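CELL division control protein 6 (Pyrobaculum aerophilum, PDB 1FNN) is an ATP-binding AAA+ protein of the Cdc6/Cdc18 family, probably involved in regulating the initiation of DNA replication. Local coordinates at residues 74-85 against 126-137. Sequence-based numbering, arbitrary orientation.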
ATOM      1  N   ALA A  74       2.474  20.255 -21.824  1.00 32.62           N
ATOM      2  CA  ALA A  74       1.973  18.925 -22.063  1.00 32.16           C
ATOM      3  C   ALA A  74       0.628  18.720 -21.384  1.00 34.53           C
ATOM      4  O   ALA A  74       0.461  19.291 -20.290  1.00 33.19           O
ATOM      5  CB  ALA A  74       2.959  17.870 -21.516  1.00 34.85           C
ATOM      6  N   ARG A  75      -0.159  17.806 -21.906  1.00 33.74           N
ATOM      7  CA  ARG A  75      -1.447  17.485 -21.258  1.00 34.18           C
ATOM      8  C   ARG A  75      -1.333  16.153 -20.497  1.00 35.04           C
ATOM      9  O   ARG A  75      -0.859  15.184 -21.103  1.00 31.20           O
ATOM     10  CB  ARG A  75      -2.513  17.251 -22.348  1.00 36.60           C
ATOM     11  CG  ARG A  75      -2.493  18.394 -23.376  1.00 41.29           C
ATOM     12  CD  ARG A  75      -3.238  19.600 -22.859  1.00 51.29           C
ATOM     13  NE  ARG A  75      -3.598  20.436 -24.022  1.00 66.69           N
ATOM     14  CZ  ARG A  75      -4.786  20.604 -24.597  1.00 56.67           C
ATOM     15  NH1 ARG A  75      -5.871  19.997 -24.167  1.00 51.30           N
ATOM     16  NH2 ARG A  75      -4.825  21.424 -25.640  1.00 61.61           N
ATOM     17  N   PHE A  76      -1.726  16.104 -19.237  1.00 31.74           N
ATOM     18  CA  PHE A  76      -1.616  14.877 -18.454  1.00 34.64           C
ATOM     19  C   PHE A  76      -2.877  14.038 -18.659  1.00 35.16           C
ATOM     20  O   PHE A  76      -3.959  14.563 -18.394  1.00 34.05           O
ATOM     21  CB  PHE A  76      -1.573  15.282 -16.980  1.00 37.15           C
ATOM     22  CG  PHE A  76      -1.468  14.172 -15.973  1.00 37.44           C
ATOM     23  CD1 PHE A  76      -0.533  13.164 -16.093  1.00 43.72           C
ATOM     24  CD2 PHE A  76      -2.314  14.156 -14.884  1.00 40.59           C
ATOM     25  CE1 PHE A  76      -0.453  12.153 -15.136  1.00 49.48           C
ATOM     26  CE2 PHE A  76      -2.242  13.157 -13.932  1.00 41.37           C
ATOM     27  CZ  PHE A  76      -1.307  12.143 -14.049  1.00 37.23           C
ATOM     28  N   VAL A  77      -2.766  12.912 -19.314  1.00 31.88           N
ATOM     29  CA  VAL A  77      -3.878  12.059 -19.676  1.00 33.63           C
ATOM     30  C   VAL A  77      -3.792  10.754 -18.866  1.00 34.60           C
ATOM     31  O   VAL A  77      -2.956   9.882 -19.119  1.00 34.88           O
ATOM     32  CB  VAL A  77      -3.902  11.807 -21.196  1.00 29.46           C
ATOM     33  CG1 VAL A  77      -5.055  10.845 -21.498  1.00 32.90           C
ATOM     34  CG2 VAL A  77      -4.148  13.126 -21.982  1.00 32.92           C
ATOM     35  N   TYR A  78      -4.504  10.761 -17.751  1.00 34.96           N
ATOM     36  CA  TYR A  78      -4.389   9.630 -16.806  1.00 34.89           C
ATOM     37  C   TYR A  78      -5.404   8.557 -17.146  1.00 39.36           C
ATOM     38  O   TYR A  78      -6.625   8.783 -17.121  1.00 38.19           O
ATOM     39  CB  TYR A  78      -4.527  10.191 -15.396  1.00 36.50           C
ATOM     40  CG  TYR A  78      -4.509   9.055 -14.371  1.00 39.73           C
ATOM     41  CD1 TYR A  78      -3.306   8.570 -13.876  1.00 34.93           C
ATOM     42  CD2 TYR A  78      -5.712   8.501 -13.945  1.00 39.64           C
ATOM     43  CE1 TYR A  78      -3.292   7.544 -12.955  1.00 35.65           C
ATOM     44  CE2 TYR A  78      -5.713   7.465 -13.017  1.00 38.94           C
ATOM     45  CZ  TYR A  78      -4.492   7.000 -12.533  1.00 38.51           C
ATOM     46  OH  TYR A  78      -4.480   5.989 -11.628  1.00 36.90           O
ATOM     47  N   ILE A  79      -4.926   7.334 -17.408  1.00 38.18           N
ATOM     48  CA  ILE A  79      -5.812   6.238 -17.773  1.00 34.78           C
ATOM     49  C   ILE A  79      -5.769   5.162 -16.679  1.00 41.84           C
ATOM     50  O   ILE A  79      -4.735   4.511 -16.525  1.00 39.76           O
ATOM     51  CB  ILE A  79      -5.509   5.564 -19.098  1.00 33.45           C
ATOM     52  CG1 ILE A  79      -5.493   6.481 -20.323  1.00 38.10           C
ATOM     53  CG2 ILE A  79      -6.541   4.440 -19.398  1.00 38.04           C
ATOM     54  CD1 ILE A  79      -6.781   7.304 -20.454  1.00 38.67           C
ATOM     55  N   ASN A  80      -6.877   4.999 -15.958  1.00 41.36           N
ATOM     56  CA  ASN A  80      -6.863   3.933 -14.919  1.00 43.43           C
ATOM     57  C   ASN A  80      -7.238   2.631 -15.597  1.00 41.97           C
ATOM     58  O   ASN A  80      -8.423   2.407 -15.901  1.00 44.02           O
ATOM     59  CB  ASN A  80      -7.841   4.312 -13.814  1.00 50.32           C
ATOM     60  CG  ASN A  80      -8.072   3.235 -12.774  1.00 56.96           C
ATOM     61  OD1 ASN A  80      -7.582   2.111 -12.894  1.00 55.03           O
ATOM     62  ND2 ASN A  80      -8.831   3.611 -11.751  1.00 58.06           N
ATOM     63  N   GLY A  81      -6.289   1.713 -15.764  1.00 42.29           N
ATOM     64  CA  GLY A  81      -6.502   0.460 -16.461  1.00 45.90           C
ATOM     65  C   GLY A  81      -7.469  -0.476 -15.731  1.00 47.70           C
ATOM     66  O   GLY A  81      -7.957  -1.451 -16.309  1.00 47.81           O
ATOM     67  N   PHE A  82      -7.783  -0.198 -14.467  1.00 45.56           N
ATOM     68  CA  PHE A  82      -8.797  -0.993 -13.783  1.00 51.62           C
ATOM     69  C   PHE A  82     -10.177  -0.694 -14.386  1.00 52.65           C
ATOM     70  O   PHE A  82     -11.047  -1.556 -14.314  1.00 52.50           O
ATOM     71  CB  PHE A  82      -8.852  -0.726 -12.282  1.00 52.28           C
ATOM     72  CG  PHE A  82      -9.930  -1.519 -11.588  1.00 66.45           C
ATOM     73  CD1 PHE A  82      -9.699  -2.827 -11.184  1.00 63.14           C
ATOM     74  CD2 PHE A  82     -11.169  -0.952 -11.341  1.00 69.12           C
ATOM     75  CE1 PHE A  82     -10.699  -3.545 -10.544  1.00 70.07           C
ATOM     76  CE2 PHE A  82     -12.170  -1.665 -10.703  1.00 73.13           C
ATOM     77  CZ  PHE A  82     -11.931  -2.966 -10.303  1.00 70.35           C
ATOM     78  N   ILE A  83     -10.402   0.547 -14.786  1.00 48.67           N
ATOM     79  CA  ILE A  83     -11.647   1.022 -15.351  1.00 52.36           C
ATOM     80  C   ILE A  83     -11.705   0.915 -16.861  1.00 53.69           C
ATOM     81  O   ILE A  83     -12.678   0.409 -17.435  1.00 55.89           O
ATOM     82  CB  ILE A  83     -11.813   2.515 -14.958  1.00 48.58           C
ATOM     83  CG1 ILE A  83     -11.803   2.631 -13.435  1.00 54.92           C
ATOM     84  CG2 ILE A  83     -13.067   3.121 -15.556  1.00 56.55           C
ATOM     85  CD1 ILE A  83     -11.698   4.062 -12.939  1.00 61.99           C
ATOM     86  N   TYR A  84     -10.693   1.437 -17.563  1.00 50.38           N
ATOM     87  CA  TYR A  84     -10.677   1.409 -19.025  1.00 47.73           C
ATOM     88  C   TYR A  84      -9.722   0.325 -19.495  1.00 47.34           C
ATOM     89  O   TYR A  84      -8.510   0.516 -19.402  1.00 45.23           O
ATOM     90  CB  TYR A  84     -10.253   2.786 -19.562  1.00 44.66           C
ATOM     91  CG  TYR A  84     -11.080   3.870 -18.903  1.00 44.95           C
ATOM     92  CD1 TYR A  84     -10.596   4.623 -17.842  1.00 45.50           C
ATOM     93  CD2 TYR A  84     -12.366   4.119 -19.376  1.00 47.97           C
ATOM     94  CE1 TYR A  84     -11.363   5.609 -17.250  1.00 48.09           C
ATOM     95  CE2 TYR A  84     -13.146   5.105 -18.791  1.00 49.62           C
ATOM     96  CZ  TYR A  84     -12.645   5.837 -17.743  1.00 49.35           C
ATOM     97  OH  TYR A  84     -13.442   6.802 -17.189  1.00 52.11           O
ATOM     98  N   ARG A  85     -10.225  -0.778 -20.047  1.00 49.74           N
ATOM     99  CA  ARG A  85      -9.378  -1.933 -20.344  1.00 54.05           C
ATOM    100  C   ARG A  85      -9.193  -2.286 -21.800  1.00 56.39           C
ATOM    101  O   ARG A  85      -8.098  -2.730 -22.180  1.00 58.71           O
ATOM    102  CB  ARG A  85      -9.940  -3.177 -19.630  1.00 56.29           C
ATOM    103  CG  ARG A  85      -9.840  -3.034 -18.121  1.00 62.32           C
ATOM    104  CD  ARG A  85     -10.323  -4.273 -17.377  1.00 65.36           C
ATOM    105  NE  ARG A  85     -10.370  -4.012 -15.947  1.00 68.44           N
ATOM    106  CZ  ARG A  85     -10.576  -4.910 -14.994  1.00 74.43           C
ATOM    107  NH1 ARG A  85     -10.764  -6.186 -15.300  1.00 73.92           N
ATOM    108  NH2 ARG A  85     -10.595  -4.528 -13.723  1.00 69.43           N
ATOM    109  N   TYR A 126       0.992  17.917 -26.879  1.00 39.01           N
ATOM    110  CA  TYR A 126       1.989  17.015 -26.279  1.00 36.59           C
ATOM    111  C   TYR A 126       1.253  16.369 -25.096  1.00 35.46           C
ATOM    112  O   TYR A 126       0.634  17.066 -24.287  1.00 36.51           O
ATOM    113  CB  TYR A 126       3.222  17.809 -25.838  1.00 35.19           C
ATOM    114  CG  TYR A 126       3.995  18.434 -26.987  1.00 38.94           C
ATOM    115  CD1 TYR A 126       3.770  19.761 -27.350  1.00 43.27           C
ATOM    116  CD2 TYR A 126       4.939  17.703 -27.708  1.00 43.24           C
ATOM    117  CE1 TYR A 126       4.455  20.354 -28.395  1.00 44.46           C
ATOM    118  CE2 TYR A 126       5.638  18.268 -28.753  1.00 47.32           C
ATOM    119  CZ  TYR A 126       5.387  19.595 -29.087  1.00 50.64           C
ATOM    120  OH  TYR A 126       6.090  20.153 -30.130  1.00 54.35           O
ATOM    121  N   MET A 127       1.199  15.049 -25.131  1.00 34.73           N
ATOM    122  CA  MET A 127       0.491  14.224 -24.184  1.00 36.96           C
ATOM    123  C   MET A 127       1.457  13.437 -23.279  1.00 38.41           C
ATOM    124  O   MET A 127       2.309  12.698 -23.769  1.00 34.75           O
ATOM    125  CB  MET A 127      -0.380  13.234 -24.988  1.00 32.57           C
ATOM    126  CG  MET A 127      -1.126  12.268 -24.113  1.00 30.31           C
ATOM    127  SD  MET A 127      -2.399  11.277 -24.833  1.00 33.70           S
ATOM    128  CE  MET A 127      -1.558  10.395 -26.149  1.00 36.36           C
ATOM    129  N   PHE A 128       1.305  13.622 -21.979  1.00 38.19           N
ATOM    130  CA  PHE A 128       1.948  12.730 -20.997  1.00 36.94           C
ATOM    131  C   PHE A 128       0.873  11.691 -20.634  1.00 38.44           C
ATOM    132  O   PHE A 128      -0.046  11.982 -19.866  1.00 33.38           O
ATOM    133  CB  PHE A 128       2.390  13.538 -19.795  1.00 38.88           C
ATOM    134  CG  PHE A 128       2.841  12.848 -18.549  1.00 35.62           C
ATOM    135  CD1 PHE A 128       2.741  13.513 -17.341  1.00 40.70           C
ATOM    136  CD2 PHE A 128       3.364  11.565 -18.545  1.00 39.36           C
ATOM    137  CE1 PHE A 128       3.148  12.915 -16.151  1.00 45.93           C
ATOM    138  CE2 PHE A 128       3.772  10.962 -17.365  1.00 38.36           C
ATOM    139  CZ  PHE A 128       3.662  11.638 -16.165  1.00 36.12           C
ATOM    140  N   LEU A 129       0.992  10.517 -21.208  1.00 35.22           N
ATOM    141  CA  LEU A 129       0.012   9.461 -21.066  1.00 35.65           C
ATOM    142  C   LEU A 129       0.429   8.435 -20.019  1.00 37.52           C
ATOM    143  O   LEU A 129       1.572   7.966 -19.961  1.00 35.59           O
ATOM    144  CB  LEU A 129      -0.182   8.812 -22.439  1.00 33.74           C
ATOM    145  CG  LEU A 129      -1.136   7.619 -22.537  1.00 37.58           C
ATOM    146  CD1 LEU A 129      -2.584   8.018 -22.196  1.00 33.96           C
ATOM    147  CD2 LEU A 129      -1.056   6.986 -23.929  1.00 32.03           C
ATOM    148  N   VAL A 130      -0.432   8.274 -19.011  1.00 35.87           N
ATOM    149  CA  VAL A 130      -0.145   7.303 -17.967  1.00 35.41           C
ATOM    150  C   VAL A 130      -1.138   6.149 -18.149  1.00 37.72           C
ATOM    151  O   VAL A 130      -2.357   6.368 -18.090  1.00 37.25           O
ATOM    152  CB  VAL A 130      -0.309   7.921 -16.555  1.00 34.18           C
ATOM    153  CG1 VAL A 130      -0.118   6.823 -15.516  1.00 36.69           C
ATOM    154  CG2 VAL A 130       0.703   9.061 -16.337  1.00 35.97           C
ATOM    155  N   LEU A 131      -0.611   4.937 -18.297  1.00 34.83           N
ATOM    156  CA  LEU A 131      -1.520   3.778 -18.236  1.00 37.08           C
ATOM    157  C   LEU A 131      -1.345   3.078 -16.901  1.00 39.55           C
ATOM    158  O   LEU A 131      -0.450   2.224 -16.770  1.00 37.56           O
ATOM    159  CB  LEU A 131      -1.201   2.846 -19.418  1.00 38.39           C
ATOM    160  CG  LEU A 131      -1.271   3.515 -20.794  1.00 38.48           C
ATOM    161  CD1 LEU A 131      -0.873   2.525 -21.896  1.00 40.29           C
ATOM    162  CD2 LEU A 131      -2.663   4.087 -21.086  1.00 37.81           C
ATOM    163  N   ASP A 132      -2.121   3.493 -15.898  1.00 36.42           N
ATOM    164  CA  ASP A 132      -2.004   2.969 -14.552  1.00 38.27           C
ATOM    165  C   ASP A 132      -2.655   1.587 -14.469  1.00 39.06           C
ATOM    166  O   ASP A 132      -3.504   1.248 -15.294  1.00 38.22           O
ATOM    167  CB  ASP A 132      -2.679   3.888 -13.511  1.00 33.33           C
ATOM    168  CG  ASP A 132      -1.986   3.828 -12.172  1.00 37.20           C
ATOM    169  OD1 ASP A 132      -1.211   2.862 -11.921  1.00 33.52           O
ATOM    170  OD2 ASP A 132      -2.193   4.735 -11.341  1.00 35.56           O
ATOM    171  N   ASP A 133      -2.147   0.754 -13.589  1.00 37.14           N
ATOM    172  CA  ASP A 133      -2.569  -0.643 -13.479  1.00 43.08           C
ATOM    173  C   ASP A 133      -2.786  -1.285 -14.833  1.00 42.93           C
ATOM    174  O   ASP A 133      -3.833  -1.878 -15.096  1.00 42.69           O
ATOM    175  CB  ASP A 133      -3.855  -0.802 -12.655  1.00 51.83           C
ATOM    176  CG  ASP A 133      -3.589  -0.219 -11.269  1.00 54.15           C
ATOM    177  OD1 ASP A 133      -2.463  -0.430 -10.763  1.00 55.50           O
ATOM    178  OD2 ASP A 133      -4.533   0.420 -10.776  1.00 66.68           O
ATOM    179  N   ALA A 134      -1.739  -1.230 -15.635  1.00 43.81           N
ATOM    180  CA  ALA A 134      -1.724  -1.707 -16.999  1.00 44.85           C
ATOM    181  C   ALA A 134      -1.693  -3.205 -17.192  1.00 47.06           C
ATOM    182  O   ALA A 134      -2.017  -3.650 -18.302  1.00 47.77           O
ATOM    183  CB  ALA A 134      -0.539  -1.044 -17.717  1.00 46.68           C
ATOM    184  N   PHE A 135      -1.522  -3.991 -16.157  1.00 46.59           N
ATOM    185  CA  PHE A 135      -1.682  -5.439 -16.175  1.00 52.50           C
ATOM    186  C   PHE A 135      -3.112  -5.813 -16.538  1.00 54.76           C
ATOM    187  O   PHE A 135      -3.348  -6.865 -17.146  1.00 56.88           O
ATOM    188  CB  PHE A 135      -1.319  -6.111 -14.839  1.00 52.18           C
ATOM    189  CG  PHE A 135      -1.916  -5.484 -13.621  1.00 51.67           C
ATOM    190  CD1 PHE A 135      -3.134  -5.898 -13.118  1.00 52.38           C
ATOM    191  CD2 PHE A 135      -1.256  -4.464 -12.958  1.00 57.20           C
ATOM    192  CE1 PHE A 135      -3.681  -5.315 -11.992  1.00 51.93           C
ATOM    193  CE2 PHE A 135      -1.783  -3.868 -11.833  1.00 51.12           C
ATOM    194  CZ  PHE A 135      -3.007  -4.299 -11.348  1.00 56.77           C
ATOM    195  N   ASN A 136      -4.074  -4.916 -16.306  1.00 53.25           N
ATOM    196  CA  ASN A 136      -5.447  -5.113 -16.711  1.00 53.90           C
ATOM    197  C   ASN A 136      -5.649  -5.086 -18.222  1.00 52.88           C
ATOM    198  O   ASN A 136      -6.739  -5.503 -18.628  1.00 50.71           O
ATOM    199  CB  ASN A 136      -6.372  -4.073 -16.079  1.00 54.06           C
ATOM    200  CG  ASN A 136      -6.539  -4.274 -14.594  1.00 52.69           C
ATOM    201  OD1 ASN A 136      -7.070  -5.292 -14.144  1.00 54.97           O
ATOM    202  ND2 ASN A 136      -6.083  -3.299 -13.816  1.00 55.70           N
ATOM    203  N   LEU A 137      -4.740  -4.552 -19.031  1.00 52.17           N
ATOM    204  CA  LEU A 137      -4.973  -4.499 -20.459  1.00 52.85           C
ATOM    205  C   LEU A 137      -4.442  -5.768 -21.154  1.00 55.27           C
ATOM    206  O   LEU A 137      -3.509  -6.407 -20.677  1.00 52.59           O
ATOM    207  CB  LEU A 137      -4.283  -3.331 -21.152  1.00 51.84           C
ATOM    208  CG  LEU A 137      -4.129  -1.973 -20.483  1.00 56.30           C
ATOM    209  CD1 LEU A 137      -3.738  -0.902 -21.504  1.00 51.68           C
ATOM    210  CD2 LEU A 137      -5.345  -1.546 -19.686  1.00 51.96           C
TER
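Strands 75-80 and 127-132 pair in parallel at one border of the five-stranded nucleotide-binding sheet, the first as its outermost strand, the second backed by strand 160-166. Arg75, Val77 and Ile79 each donate N-H to one carbonyl and offer their own O to the amide two residues further along the partner; Val77 N reaches Phe128 O at 2.9 Å, nearly straight at 173°. A last rung, Gly81 N to Asp132 O, comes from above the carbonyl plane, where both strands give way to loops.

The two faces of the ladder differ. On one, Ile79 and Leu131 run side by side, while the Leu129 CD1 methyl meets Val77 CG1 and Ile79 CG1, with Val77 and Ile79 also touching helix 87-97. On the other, facing the P-loop helix 57-68, the Phe76 and Phe128 rings lean together with planes at 42°, CD1 to CD1 3.5 Å, and Val130 CG2 touches Phe76 CE1.

Tyr78, its CG anti to the backbone N (chi1 176°), reaches past Val130 to Asp132. Its OH donates to Asp132 OD2 at 2.6 Å, on the anti side and somewhat out of the plane of a carboxylate standing almost perpendicular to the ring. Thr58 OG1 also bonds OD2 and Asp133 N bonds OD1, so both oxygens are held and rotation should be restricted. A phenylalanine at Tyr78 would probably leave OD2 with only the Thr58 hydroxyl of these two and the carboxylate somewhat freer to turn.

Beyond the strands, Asn136 CB packs on Gly81 O, and its OD1 lies over a face of the Arg85 guanidinium, 3.6 Å from CZ. That guanidinium grips Phe82 O through NE and NH2.

Acidic residues closing a strand separated from P-loop strand 46-50 by 160-166 are the Walker B signature of AAA+ NTPases; Asp132 is a magnesium-site residue, its side chain here about 4 Å from the ion, too far for direct coordination.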